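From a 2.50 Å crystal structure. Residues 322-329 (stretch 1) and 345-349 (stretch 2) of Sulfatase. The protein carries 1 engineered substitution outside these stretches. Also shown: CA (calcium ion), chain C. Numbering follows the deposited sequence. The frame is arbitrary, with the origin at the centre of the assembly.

Stretch 1 (322-329) DNGGLSSE
Stretch 2, residues 345-349: NSGKG

Two loops with no regular secondary structure can meet through one direct backbone hydrogen bond and one long side chain that covers most of the contact on its side. The sulfatase segments 322–329 and 345–349 illustrate the principle. Their touching parts run 120° apart, their CA atoms come nearest at Gly324 and Lys348, where Gly324 CA lies 4.5 Å from Lys348 CA, and together they bury 299 Å².

Lys348 dominates, with 107 Å² of its surface covered by the other loop. Its backbone is at phi/psi -48/132, and Lys348 N donates to Gly325 O at 2.8 Å with a nearly straight N-H...O angle of 170°. This is the one direct hydrogen bond between the loops. The CA-to-CB bond also points toward the first loop, and all four chi angles are t, so the chain is fully extended. The base of the side chain meets the backbone of the first loop, with Lys348 CB 3.2 Å from Gly324 O and 4.0 Å from Leu326 CA, although Leu326 (chi1 t, chi2 p) directs its own CB away. Farther out, Lys348 CD packs 3.6 Å from the side-chain amide of Asn323, measured to the atom modelled as OD1. Lys348 NZ is hydrogen-bonded elsewhere in the structure.

The receiving strip, Asn323 to Gly325, is extended, with phi/psi of -172/178, -70/161 and -64/153. Just before it, Asp322 (-92/-17, chi1 p) grips the calcium ion with both carboxylate oxygens, OD1 at 2.8 Å and OD2 at 2.2 Å. The Asn323 side chain, also chi1 p, reaches the same ion, so the residue that packs against the lysine chain is tied to the metal site.

Ser327, with 40 Å² covered, forms the second focus. At -123/15 and chi1 p (47°), it points CB toward the second loop and sets OG 3.0 Å from Gly347 N, but the angle is too poor for a hydrogen bond. The polar link is instead indirect: a water lies 2.8 Å from Ser327 OG and donates to Ser346 OG, also at 2.8 Å, while the two OG atoms stand 4.3 Å apart. Ser346 adopts 65/-145 with chi1 t.

Between these two foci the second loop approaches through glycine. Gly347, at -177/-144, brings CA within 3.5 Å of Gly325 O in a CA-H...O contact. An ideal CB here would clash with both Ser327 OG, at 2.1 Å, and Gly325 O, at 2.4 Å; the absent side chain permits the close approach.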

# COMPACT_ATOMS: atom_id res chain seq x y z
N ASP A 322 -13.92 20.37 0.33
CA ASP A 322 -14.81 19.30 -0.10
C ASP A 322 -16.30 19.63 -0.01
O ASP A 322 -17.09 18.91 -0.61
CB ASP A 322 -14.53 18.02 0.70
CG ASP A 322 -15.11 18.07 2.09
OD1 ASP A 322 -15.20 19.18 2.67
OD2 ASP A 322 -15.50 17.00 2.60
N ASN A 323 -16.69 20.66 0.73
CA ASN A 323 -18.08 21.13 0.75
C ASN A 323 -18.15 22.43 1.55
O ASN A 323 -17.15 22.91 2.08
CB ASN A 323 -19.06 20.09 1.30
CG ASN A 323 -18.69 19.60 2.68
OD1 ASN A 323 -18.72 20.37 3.65
ND2 ASN A 323 -18.34 18.32 2.79
N GLY A 324 -19.36 23.01 1.62
CA GLY A 324 -19.54 24.29 2.28
C GLY A 324 -19.38 24.21 3.79
O GLY A 324 -19.44 23.15 4.42
N GLY A 325 -19.14 25.37 4.40
CA GLY A 325 -19.02 25.41 5.84
C GLY A 325 -20.31 25.03 6.52
O GLY A 325 -21.41 25.17 5.97
N LEU A 326 -20.19 24.50 7.74
CA LEU A 326 -21.36 24.12 8.52
C LEU A 326 -22.11 25.36 8.99
O LEU A 326 -21.59 26.16 9.78
CB LEU A 326 -20.94 23.26 9.71
CG LEU A 326 -22.03 22.81 10.68
CD1 LEU A 326 -22.93 21.83 9.99
CD2 LEU A 326 -21.39 22.17 11.89
N SER A 327 -23.33 25.54 8.49
CA SER A 327 -24.16 26.69 8.87
C SER A 327 -25.51 26.27 9.45
O SER A 327 -26.40 27.11 9.57
CB SER A 327 -24.37 27.61 7.67
OG SER A 327 -24.73 26.86 6.53
N SER A 328 -25.66 25.00 9.84
CA SER A 328 -26.89 24.43 10.36
C SER A 328 -26.99 24.48 11.87
O SER A 328 -28.08 24.23 12.41
CB SER A 328 -27.01 22.94 10.01
OG SER A 328 -26.55 22.66 8.72
N GLU A 329 -25.89 24.72 12.58
CA GLU A 329 -25.81 24.36 13.99
C GLU A 329 -25.40 25.55 14.85
O GLU A 329 -24.22 25.94 14.85
CB GLU A 329 -24.84 23.20 14.17
CG GLU A 329 -25.37 21.92 13.55
CD GLU A 329 -24.59 20.68 13.95
OE1 GLU A 329 -23.48 20.83 14.52
OE2 GLU A 329 -25.09 19.55 13.69
N ASN A 345 -25.91 31.34 0.05
CA ASN A 345 -27.05 30.87 0.84
C ASN A 345 -26.72 29.55 1.55
O ASN A 345 -26.31 28.57 0.91
CB ASN A 345 -28.27 30.70 -0.06
CG ASN A 345 -29.59 30.76 0.72
OD1 ASN A 345 -29.67 30.34 1.87
ND2 ASN A 345 -30.64 31.26 0.06
N SER A 346 -26.91 29.53 2.86
CA SER A 346 -26.89 28.30 3.66
C SER A 346 -25.46 27.71 3.60
O SER A 346 -24.46 28.45 3.58
CB SER A 346 -28.01 27.37 3.18
OG SER A 346 -28.01 26.14 3.87
N GLY A 347 -25.33 26.38 3.60
CA GLY A 347 -24.02 25.78 3.71
C GLY A 347 -24.05 24.28 3.62
O GLY A 347 -24.88 23.72 2.89
N LYS A 348 -23.18 23.62 4.38
CA LYS A 348 -23.02 22.17 4.29
C LYS A 348 -24.36 21.46 4.32
O LYS A 348 -25.22 21.78 5.15
CB LYS A 348 -22.13 21.66 5.43
CG LYS A 348 -21.98 20.14 5.41
CD LYS A 348 -20.96 19.68 6.39
CE LYS A 348 -20.70 18.19 6.19
NZ LYS A 348 -19.64 17.71 7.08
N GLY A 349 -24.55 20.52 3.39
CA GLY A 349 -25.79 19.79 3.25
C GLY A 349 -26.81 20.42 2.31
O GLY A 349 -27.77 19.74 1.93
CA CA C . -16.67 17.52 4.43
O HOH W 1 -27.31 25.87 6.55